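Local coordinates for structural polyprotein, VP1 (Israeli acute paralysis virus, PDB 5CDD), which probably serves as a structural capsid protein, forming the C-terminal part of a longer polyprotein and assembling with other capsid proteins into pentamers, at residues Tyr85-Gly90 / Lys153-Ser158; Pro146-Tyr151 / Tyr164-Met169; Asn38-Leu43 / Asp187-Trp192. One frame throughout, in Å; residues are numbered along the deposited sequence.

Contact 1 of 3, residues Tyr85-Gly90 / Lys153-Ser158; sequences YRFYRG and KIPIAS
Phe-87 and Lys-153 meet where the start of strand 87-98 pairs antiparallel with the short strand 154-155, in a beta-sandwich consistent with the jelly roll of picornavirus-like capsid proteins. The lysine chain crosses the phenylalanine obliquely, with CD 3.7 Å from Phe-87 CG. Lys-153 CE then lies over the centre of that ring face, 3.9 Å from the centroid and 4° off the normal, which is a CH-pi contact. NZ continues outward along nearly the same line, too distant for more than a weak cation-pi attraction; its stronger partner is the backbone oxygen of Val-46 in a neighbouring capsid chain. Arg-86 CG lies on the opposite face of the same ring, and Phe-87 CE1 meets Pro-155 CG at 3.7 Å. Tyr-88 and Ile-154 instead lie side by side, pointing the same way. With chi1 of 75°, Tyr-88 CG stands between the backbone N and the carbonyl carbon, and the ring beyond it passes over Ile-154. Ile-154 CB sits beneath one face toward the rim, 3.5 Å from Tyr-88 CZ. The phenol oxygen is hydrogen-bonded to Asp-165. Both Tyr-88 N to Ile-154 O, 2.9 Å, and the longer return bond from Ile-154 N to Tyr-88 O fix the strand register. Next to this pair, Arg-86 and Phe-87 both face Gly-191 of strand 189-191, which pairs with strand 87-98 along its other edge, a classic beta bulge. Pro-155 to Ser-158 forms a type II turn, and its Ile-156 N bonds to Arg-86 O at 2.7 Å with a nearly straight angle of 170°. The Ile-156 side chain runs beside the opposing backbone, where CD1 lies 3.5 Å from Tyr-85 O and 3.6 Å from Phe-87 O.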
loop_
_atom_site.group_PDB
_atom_site.type_symbol
_atom_site.label_atom_id
_atom_site.label_comp_id
_atom_site.label_asym_id
_atom_site.label_seq_id
_atom_site.Cartn_x
_atom_site.Cartn_y
_atom_site.Cartn_z
ATOM N N TYR A 85 41.664 -23.811 -1.836
ATOM C CA TYR A 85 40.696 -24.848 -2.186
ATOM C C TYR A 85 41.116 -25.614 -3.435
ATOM O O TYR A 85 42.082 -25.242 -4.100
ATOM C CB TYR A 85 39.330 -24.201 -2.403
ATOM C CG TYR A 85 38.873 -23.390 -1.210
ATOM C CD1 TYR A 85 38.253 -24.004 -0.121
ATOM C CD2 TYR A 85 39.106 -22.016 -1.147
ATOM C CE1 TYR A 85 37.879 -23.271 1.002
ATOM C CE2 TYR A 85 38.737 -21.273 -0.027
ATOM C CZ TYR A 85 38.126 -21.909 1.042
ATOM O OH TYR A 85 37.775 -21.186 2.159
ATOM N N ARG A 86 40.382 -26.678 -3.758
ATOM C CA ARG A 86 40.702 -27.490 -4.929
ATOM C C ARG A 86 39.677 -27.396 -6.058
ATOM O O ARG A 86 40.011 -27.614 -7.221
ATOM C CB ARG A 86 40.860 -28.959 -4.529
ATOM C CG ARG A 86 41.287 -29.867 -5.678
ATOM C CD ARG A 86 42.693 -29.523 -6.151
ATOM N NE ARG A 86 43.706 -29.896 -5.166
ATOM C CZ ARG A 86 44.932 -29.386 -5.119
ATOM N NH1 ARG A 86 45.307 -28.471 -6.001
ATOM N NH2 ARG A 86 45.788 -29.793 -4.191
ATOM N N PHE A 87 38.433 -27.076 -5.718
ATOM C CA PHE A 87 37.372 -26.984 -6.718
ATOM C C PHE A 87 36.658 -25.641 -6.691
ATOM O O PHE A 87 36.689 -24.929 -5.686
ATOM C CB PHE A 87 36.331 -28.081 -6.477
ATOM C CG PHE A 87 36.874 -29.474 -6.580
ATOM C CD1 PHE A 87 37.070 -30.070 -7.822
ATOM C CD2 PHE A 87 37.188 -30.195 -5.432
ATOM C CE1 PHE A 87 37.569 -31.366 -7.922
ATOM C CE2 PHE A 87 37.688 -31.492 -5.520
ATOM C CZ PHE A 87 37.880 -32.079 -6.768
ATOM N N TYR A 88 36.014 -25.302 -7.804
ATOM C CA TYR A 88 35.248 -24.066 -7.906
ATOM C C TYR A 88 33.895 -24.416 -8.515
ATOM O O TYR A 88 33.707 -25.516 -9.035
ATOM C CB TYR A 88 35.983 -23.019 -8.756
ATOM C CG TYR A 88 35.967 -23.240 -10.252
ATOM C CD1 TYR A 88 34.819 -22.992 -11.006
ATOM C CD2 TYR A 88 37.113 -23.660 -10.921
ATOM C CE1 TYR A 88 34.818 -23.153 -12.390
ATOM C CE2 TYR A 88 37.122 -23.824 -12.302
ATOM C CZ TYR A 88 35.974 -23.568 -13.031
ATOM O OH TYR A 88 35.990 -23.725 -14.399
ATOM N N ARG A 89 32.954 -23.484 -8.452
ATOM C CA ARG A 89 31.622 -23.739 -8.973
ATOM C C ARG A 89 30.823 -22.448 -9.058
ATOM O O ARG A 89 30.832 -21.645 -8.130
ATOM C CB ARG A 89 30.930 -24.743 -8.054
ATOM C CG ARG A 89 29.493 -25.035 -8.375
ATOM C CD ARG A 89 28.553 -24.285 -7.454
ATOM N NE ARG A 89 27.222 -24.879 -7.501
ATOM C CZ ARG A 89 26.177 -24.430 -6.820
ATOM N NH1 ARG A 89 26.301 -23.369 -6.034
ATOM N NH2 ARG A 89 25.010 -25.052 -6.917
ATOM N N GLY A 90 30.138 -22.248 -10.179
ATOM C CA GLY A 90 29.351 -21.040 -10.352
ATOM C C GLY A 90 29.885 -20.148 -11.457
ATOM O O GLY A 90 30.972 -20.383 -11.986
ATOM N N LYS A 153 31.213 -29.446 -10.448
ATOM C CA LYS A 153 32.357 -28.691 -9.945
ATOM C C LYS A 153 33.582 -28.973 -10.810
ATOM O O LYS A 153 33.700 -30.043 -11.407
ATOM C CB LYS A 153 32.647 -29.033 -8.475
ATOM C CG LYS A 153 33.033 -30.475 -8.192
ATOM C CD LYS A 153 33.412 -30.629 -6.720
ATOM C CE LYS A 153 33.679 -32.076 -6.324
ATOM N NZ LYS A 153 32.452 -32.918 -6.368
ATOM N N ILE A 154 34.483 -27.999 -10.884
ATOM C CA ILE A 154 35.695 -28.130 -11.687
ATOM C C ILE A 154 36.942 -27.918 -10.829
ATOM O O ILE A 154 36.933 -27.107 -9.902
ATOM C CB ILE A 154 35.734 -27.067 -12.811
ATOM C CG1 ILE A 154 34.384 -26.986 -13.538
ATOM C CG2 ILE A 154 36.842 -27.397 -13.793
ATOM C CD1 ILE A 154 34.054 -28.175 -14.418
ATOM N N PRO A 155 38.031 -28.655 -11.124
ATOM C CA PRO A 155 39.254 -28.478 -10.334
ATOM C C PRO A 155 39.881 -27.120 -10.644
ATOM O O PRO A 155 39.993 -26.733 -11.808
ATOM C CB PRO A 155 40.143 -29.635 -10.800
ATOM C CG PRO A 155 39.163 -30.673 -11.225
ATOM C CD PRO A 155 38.136 -29.857 -11.969
ATOM N N ILE A 156 40.279 -26.396 -9.605
ATOM C CA ILE A 156 40.888 -25.089 -9.797
ATOM C C ILE A 156 42.217 -25.237 -10.531
ATOM O O ILE A 156 43.118 -25.939 -10.068
ATOM C CB ILE A 156 41.133 -24.382 -8.453
ATOM C CG1 ILE A 156 39.804 -24.180 -7.725
ATOM C CG2 ILE A 156 41.815 -23.047 -8.691
ATOM C CD1 ILE A 156 39.943 -23.554 -6.354
ATOM N N ALA A 157 42.324 -24.574 -11.679
ATOM C CA ALA A 157 43.531 -24.616 -12.501
ATOM C C ALA A 157 43.787 -26.022 -13.030
ATOM O O ALA A 157 44.935 -26.429 -13.212
ATOM C CB ALA A 157 44.732 -24.129 -11.700
ATOM N N SER A 158 42.708 -26.758 -13.276
ATOM C CA SER A 158 42.808 -28.119 -13.792
ATOM C C SER A 158 43.579 -28.121 -15.104
ATOM O O SER A 158 43.582 -27.131 -15.831
ATOM C CB SER A 158 41.411 -28.703 -14.016
ATOM O OG SER A 158 41.488 -30.023 -14.527
#

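Contact 2 of 3, residues Pro146-Tyr151 / Tyr164-Met169; sequences PFYSQY and YDSSLM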
loop_
_atom_site.group_PDB
_atom_site.type_symbol
_atom_site.label_atom_id
_atom_site.label_comp_id
_atom_site.label_asym_id
_atom_site.label_seq_id
_atom_site.Cartn_x
_atom_site.Cartn_y
_atom_site.Cartn_z
ATOM N N PRO A 146 27.356 -17.270 -17.113
ATOM C CA PRO A 146 26.630 -18.275 -16.333
ATOM C C PRO A 146 27.477 -19.529 -16.166
ATOM O O PRO A 146 28.490 -19.693 -16.847
ATOM C CB PRO A 146 25.389 -18.544 -17.181
ATOM C CG PRO A 146 25.200 -17.271 -17.934
ATOM C CD PRO A 146 26.608 -16.923 -18.331
ATOM N N PHE A 147 27.069 -20.414 -15.265
ATOM C CA PHE A 147 27.810 -21.648 -15.069
ATOM C C PHE A 147 27.162 -22.766 -15.871
ATOM O O PHE A 147 26.343 -23.523 -15.352
ATOM C CB PHE A 147 27.856 -22.040 -13.591
ATOM C CG PHE A 147 28.726 -23.242 -13.309
ATOM C CD1 PHE A 147 30.089 -23.218 -13.604
ATOM C CD2 PHE A 147 28.187 -24.394 -12.742
ATOM C CE1 PHE A 147 30.903 -24.324 -13.337
ATOM C CE2 PHE A 147 28.994 -25.503 -12.472
ATOM C CZ PHE A 147 30.354 -25.467 -12.770
ATOM N N TYR A 148 27.511 -22.840 -17.152
ATOM C CA TYR A 148 27.007 -23.888 -18.028
ATOM C C TYR A 148 28.110 -24.937 -17.990
ATOM O O TYR A 148 29.142 -24.776 -18.639
ATOM C CB TYR A 148 26.838 -23.364 -19.454
ATOM C CG TYR A 148 25.749 -22.328 -19.634
ATOM C CD1 TYR A 148 24.431 -22.598 -19.259
ATOM C CD2 TYR A 148 26.020 -21.100 -20.242
ATOM C CE1 TYR A 148 23.411 -21.675 -19.492
ATOM C CE2 TYR A 148 25.009 -20.171 -20.479
ATOM C CZ TYR A 148 23.707 -20.466 -20.106
ATOM O OH TYR A 148 22.699 -19.566 -20.369
ATOM N N SER A 149 27.898 -26.005 -17.228
ATOM C CA SER A 149 28.919 -27.035 -17.085
ATOM C C SER A 149 28.428 -28.472 -17.222
ATOM O O SER A 149 27.261 -28.774 -16.967
ATOM C CB SER A 149 29.607 -26.865 -15.727
ATOM O OG SER A 149 30.541 -27.898 -15.476
ATOM N N GLN A 150 29.338 -29.352 -17.626
ATOM C CA GLN A 150 29.038 -30.771 -17.773
ATOM C C GLN A 150 29.225 -31.457 -16.420
ATOM O O GLN A 150 28.811 -32.602 -16.231
ATOM C CB GLN A 150 29.980 -31.417 -18.791
ATOM C CG GLN A 150 29.785 -30.969 -20.225
ATOM C CD GLN A 150 30.730 -31.679 -21.180
ATOM O OE1 GLN A 150 31.937 -31.436 -21.173
ATOM N NE2 GLN A 150 30.185 -32.571 -21.998
ATOM N N TYR A 151 29.853 -30.744 -15.487
ATOM C CA TYR A 151 30.120 -31.259 -14.147
ATOM C C TYR A 151 29.653 -30.275 -13.080
ATOM O O TYR A 151 29.611 -29.068 -13.315
ATOM C CB TYR A 151 31.616 -31.501 -13.972
ATOM C CG TYR A 151 32.213 -32.435 -14.993
ATOM C CD1 TYR A 151 31.906 -33.794 -14.987
ATOM C CD2 TYR A 151 33.103 -31.965 -15.958
ATOM C CE1 TYR A 151 32.473 -34.664 -15.914
ATOM C CE2 TYR A 151 33.675 -32.824 -16.889
ATOM C CZ TYR A 151 33.358 -34.173 -16.860
ATOM O OH TYR A 151 33.933 -35.029 -17.770
ATOM N N TYR A 164 34.617 -27.969 -20.684
ATOM C CA TYR A 164 33.663 -28.585 -19.763
ATOM C C TYR A 164 32.614 -27.569 -19.327
ATOM O O TYR A 164 31.438 -27.900 -19.168
ATOM C CB TYR A 164 34.375 -29.141 -18.527
ATOM C CG TYR A 164 35.293 -30.310 -18.816
ATOM C CD1 TYR A 164 34.987 -31.230 -19.822
ATOM C CD2 TYR A 164 36.453 -30.517 -18.064
ATOM C CE1 TYR A 164 35.811 -32.325 -20.076
ATOM C CE2 TYR A 164 37.286 -31.612 -18.309
ATOM C CZ TYR A 164 36.959 -32.511 -19.316
ATOM O OH TYR A 164 37.777 -33.594 -19.565
ATOM N N ASP A 165 33.056 -26.332 -19.128
ATOM C CA ASP A 165 32.175 -25.248 -18.727
ATOM C C ASP A 165 32.392 -24.055 -19.652
ATOM O O ASP A 165 33.330 -24.035 -20.452
ATOM C CB ASP A 165 32.446 -24.860 -17.270
ATOM C CG ASP A 165 33.878 -24.425 -17.036
ATOM O OD1 ASP A 165 34.800 -25.136 -17.486
ATOM O OD2 ASP A 165 34.080 -23.374 -16.391
ATOM N N SER A 166 31.514 -23.064 -19.537
ATOM C CA SER A 166 31.577 -21.865 -20.365
ATOM C C SER A 166 32.576 -20.820 -19.887
ATOM O O SER A 166 32.937 -20.770 -18.714
ATOM C CB SER A 166 30.185 -21.237 -20.461
ATOM O OG SER A 166 29.637 -21.047 -19.163
ATOM N N SER A 167 33.017 -19.989 -20.823
ATOM C CA SER A 167 33.975 -18.932 -20.538
ATOM C C SER A 167 33.591 -17.695 -21.348
ATOM O O SER A 167 32.635 -17.726 -22.122
ATOM C CB SER A 167 35.391 -19.394 -20.900
ATOM O OG SER A 167 36.344 -18.382 -20.637
ATOM N N LEU A 168 34.333 -16.610 -21.168
ATOM C CA LEU A 168 34.050 -15.375 -21.887
ATOM C C LEU A 168 35.017 -15.126 -23.045
ATOM O O LEU A 168 36.179 -15.537 -23.008
ATOM C CB LEU A 168 34.113 -14.188 -20.923
ATOM C CG LEU A 168 33.768 -12.816 -21.503
ATOM C CD1 LEU A 168 32.263 -12.724 -21.682
ATOM C CD2 LEU A 168 34.256 -11.717 -20.575
ATOM N N MET A 169 34.518 -14.457 -24.079
ATOM C CA MET A 169 35.329 -14.108 -25.235
ATOM C C MET A 169 35.140 -12.617 -25.495
ATOM O O MET A 169 34.020 -12.144 -25.670
ATOM C CB MET A 169 34.909 -14.912 -26.462
ATOM C CG MET A 169 35.747 -14.595 -27.684
ATOM S SD MET A 169 35.483 -15.749 -29.023
ATOM C CE MET A 169 33.973 -15.094 -29.752
#
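Tyr-164 receives Tyr-151 on the face of its ring in a T-shaped (edge-to-face) pair, with centroids 5.0 Å apart and planes at 84°. Tyr-151 CE2 is the atom that stands over the centre of the ring. At the edge of the Tyr-164 ring, near its plane, Gln-150 OE1 lies 3.3 Å from CD1; the two side chains cross at about a right angle, and the amide oxygen has its stronger partner in Lys-215 of a neighbouring capsid chain. Tyr-164 O accepts the N-H of Gln-150, N to O 3.0 Å, the donor being tilted from the carbonyl plane.

Asp-165 comes next and forms a single backbone bridge with Ser-149, their CA atoms 4.1 Å apart. Its CB rests 3.8 Å from Ser-149 CB. Beyond CB the carboxylate turns to partners within the same chain: OD2 forms a salt bridge with Arg-117, which would favour the charged form, while the nearby carboxylate of Asp-161 would tend to oppose it.

Ser-166 closes the contact and begins the regular strand. Its OG lies 2.9 Å from Pro-146 O and accepts a weak bond from Tyr-148 N, while Ser-166 N gives another weak bond to Tyr-148 O, 3.1 Å long. Tyr-148 CB packs 3.6 Å from Ser-166 OG.

The loop 146-151, which links strands 140-145 and 154-155, is thereby laid antiparallel beside the entry to strand 166-172. That strand then runs between its sheet neighbours 61-62 and 110-116, and Leu-168 touches strands 87-98 and 140-145 of the other sheet across the sandwich interior.

Contact 3 of 3, residues Asn38-Leu43 / Asp187-Trp192; sequences NLRTLL and DFTFGW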
loop_
_atom_site.group_PDB
_atom_site.type_symbol
_atom_site.label_atom_id
_atom_site.label_comp_id
_atom_site.label_asym_id
_atom_site.label_seq_id
_atom_site.Cartn_x
_atom_site.Cartn_y
_atom_site.Cartn_z
ATOM N N ASN A 38 32.530 -14.062 6.338
ATOM C CA ASN A 38 32.676 -15.136 5.365
ATOM C C ASN A 38 33.487 -14.667 4.165
ATOM O O ASN A 38 33.161 -13.659 3.537
ATOM C CB ASN A 38 31.297 -15.618 4.913
ATOM C CG ASN A 38 31.355 -16.938 4.175
ATOM O OD1 ASN A 38 31.932 -17.034 3.092
ATOM N ND2 ASN A 38 30.760 -17.970 4.765
ATOM N N LEU A 39 34.547 -15.404 3.850
ATOM C CA LEU A 39 35.417 -15.062 2.731
ATOM C C LEU A 39 34.722 -15.133 1.374
ATOM O O LEU A 39 35.206 -14.561 0.401
ATOM C CB LEU A 39 36.652 -15.970 2.728
ATOM C CG LEU A 39 37.578 -15.838 3.940
ATOM C CD1 LEU A 39 38.659 -16.900 3.876
ATOM C CD2 LEU A 39 38.186 -14.443 3.978
ATOM N N ARG A 40 33.589 -15.823 1.302
ATOM C CA ARG A 40 32.884 -15.925 0.035
ATOM C C ARG A 40 32.375 -14.558 -0.397
ATOM O O ARG A 40 32.171 -14.312 -1.581
ATOM C CB ARG A 40 31.717 -16.904 0.135
ATOM C CG ARG A 40 31.017 -17.114 -1.188
ATOM C CD ARG A 40 29.879 -18.127 -1.088
ATOM N NE ARG A 40 30.335 -19.460 -0.711
ATOM C CZ ARG A 40 30.259 -19.963 0.514
ATOM N NH1 ARG A 40 29.735 -19.241 1.485
ATOM N NH2 ARG A 40 30.720 -21.180 0.766
ATOM N N THR A 41 32.173 -13.670 0.571
ATOM C CA THR A 41 31.696 -12.328 0.276
ATOM C C THR A 41 32.728 -11.571 -0.545
ATOM O O THR A 41 32.398 -10.613 -1.235
ATOM C CB THR A 41 31.405 -11.530 1.561
ATOM O OG1 THR A 41 32.620 -11.324 2.287
ATOM C CG2 THR A 41 30.409 -12.276 2.444
ATOM N N LEU A 42 33.981 -12.009 -0.480
ATOM C CA LEU A 42 35.047 -11.354 -1.223
ATOM C C LEU A 42 35.074 -11.859 -2.649
ATOM O O LEU A 42 35.889 -11.423 -3.455
ATOM C CB LEU A 42 36.397 -11.595 -0.544
ATOM C CG LEU A 42 36.479 -11.090 0.902
ATOM C CD1 LEU A 42 37.846 -11.409 1.473
ATOM C CD2 LEU A 42 36.221 -9.589 0.955
ATOM N N LEU A 43 34.174 -12.789 -2.951
ATOM C CA LEU A 43 34.059 -13.338 -4.295
ATOM C C LEU A 43 32.893 -12.629 -4.980
ATOM O O LEU A 43 32.481 -12.994 -6.084
ATOM C CB LEU A 43 33.805 -14.847 -4.250
ATOM C CG LEU A 43 34.921 -15.731 -3.689
ATOM C CD1 LEU A 43 34.491 -17.184 -3.739
ATOM C CD2 LEU A 43 36.192 -15.525 -4.493
ATOM N N ASP A 187 26.533 -17.008 -7.542
ATOM C CA ASP A 187 26.568 -18.445 -7.258
ATOM C C ASP A 187 27.989 -18.994 -7.134
ATOM O O ASP A 187 28.187 -20.124 -6.684
ATOM C CB ASP A 187 25.840 -19.236 -8.354
ATOM C CG ASP A 187 24.341 -18.994 -8.363
ATOM O OD1 ASP A 187 23.705 -19.140 -7.295
ATOM O OD2 ASP A 187 23.798 -18.671 -9.443
ATOM N N PHE A 188 28.976 -18.194 -7.531
ATOM C CA PHE A 188 30.372 -18.616 -7.492
ATOM C C PHE A 188 30.912 -18.880 -6.093
ATOM O O PHE A 188 30.707 -18.085 -5.175
ATOM C CB PHE A 188 31.262 -17.572 -8.170
ATOM C CG PHE A 188 32.675 -18.033 -8.372
ATOM C CD1 PHE A 188 33.002 -18.870 -9.434
ATOM C CD2 PHE A 188 33.670 -17.683 -7.467
ATOM C CE1 PHE A 188 34.299 -19.355 -9.589
ATOM C CE2 PHE A 188 34.968 -18.161 -7.611
ATOM C CZ PHE A 188 35.282 -19.001 -8.675
ATOM N N THR A 189 31.621 -19.996 -5.950
ATOM C CA THR A 189 32.212 -20.379 -4.675
ATOM C C THR A 189 33.300 -21.432 -4.875
ATOM O O THR A 189 33.351 -22.105 -5.909
ATOM C CB THR A 189 31.145 -20.959 -3.710
ATOM O OG1 THR A 189 31.737 -21.217 -2.431
ATOM C CG2 THR A 189 30.584 -22.260 -4.257
ATOM N N PHE A 190 34.174 -21.552 -3.880
ATOM C CA PHE A 190 35.244 -22.542 -3.897
ATOM C C PHE A 190 34.840 -23.644 -2.929
ATOM O O PHE A 190 33.993 -23.434 -2.060
ATOM C CB PHE A 190 36.567 -21.931 -3.434
ATOM C CG PHE A 190 37.150 -20.932 -4.397
ATOM C CD1 PHE A 190 37.371 -21.276 -5.718
ATOM C CD2 PHE A 190 37.478 -19.651 -3.981
ATOM C CE1 PHE A 190 37.902 -20.360 -6.618
ATOM C CE2 PHE A 190 38.012 -18.728 -4.876
ATOM C CZ PHE A 190 38.224 -19.088 -6.196
ATOM N N GLY A 191 35.451 -24.814 -3.070
ATOM C CA GLY A 191 35.114 -25.921 -2.195
ATOM C C GLY A 191 36.249 -26.891 -1.967
ATOM O O GLY A 191 37.183 -26.968 -2.762
ATOM N N TRP A 192 36.155 -27.644 -0.875
ATOM C CA TRP A 192 37.176 -28.624 -0.512
ATOM C C TRP A 192 38.532 -28.096 -0.064
ATOM O O TRP A 192 39.569 -28.414 -0.649
ATOM C CB TRP A 192 37.413 -29.611 -1.657
ATOM C CG TRP A 192 37.678 -31.010 -1.187
ATOM C CD1 TRP A 192 38.631 -31.416 -0.294
ATOM C CD2 TRP A 192 36.979 -32.191 -1.592
ATOM N NE1 TRP A 192 38.568 -32.779 -0.120
ATOM C CE2 TRP A 192 37.563 -33.280 -0.905
ATOM C CE3 TRP A 192 35.916 -32.436 -2.472
ATOM C CZ2 TRP A 192 37.119 -34.594 -1.068
ATOM C CZ3 TRP A 192 35.473 -33.745 -2.635
ATOM C CH2 TRP A 192 36.077 -34.807 -1.932
#
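Arg-40 reaches Thr-189 with the end of a long side chain. From CB the chain leaves extended, with CG anti to the backbone N (chi1 -176°), and CG passes 4.1 Å from Phe-188 O. CD follows, 3.8 Å from Thr-189 OG1. A bend at chi3, -63°, then places NE for a hydrogen bond to Thr-189 OG1, 2.8 Å long and with an angle of 167° at the hydrogen; the oxygen lies almost in the guanidinium plane. NH2 adds a weak second bond to the same oxygen, and NH1 forms a salt bridge with Asp-52 of a neighbouring capsid chain. Thr-189 OG1, while accepting from the arginine, donates to Phe-190 O at 3.2 Å.

The base of this arm lies in a 3-10 turn, residues 39-43, ahead of strand 47-55 in the jelly-roll-like sandwich. An Asx turn marks its start, where Asn-38 OD1 accepts Arg-40 N at 2.7 Å. One turn later Leu-43 CB points toward segment 187-192. The two methyls divide the aromatic partners: CD1 lies 3.8 Å from Phe-188 CD2, the side chains crossing at about a right angle, whereas CD2 lies 3.7 Å from Phe-190 CE2. The two phenylalanines also touch each other, Phe-188 CE2 lying over one face of the Phe-190 ring toward its rim.

How the contacts relate
Contact 3 joins the earliest and latest of the six segments, so contacts 1 and 2 both fall between its halves along the chain, while their own segments alternate: 85-90, 146-151, 153-158, 164-169. Contact 1 lies between the other two and touches both, its centre about 12 Å from that of contact 2 and 11 Å from that of contact 3; the centres of contacts 2 and 3 are about 18 Å apart, their nearest atoms about 6 Å, without touching. Contacts 1 and 3 reach the same sheet, the latter through strand 189-191, against which 3-10 segment 39-43 packs; contact 2 leads into the second sheet. All three border neighbouring capsid chains.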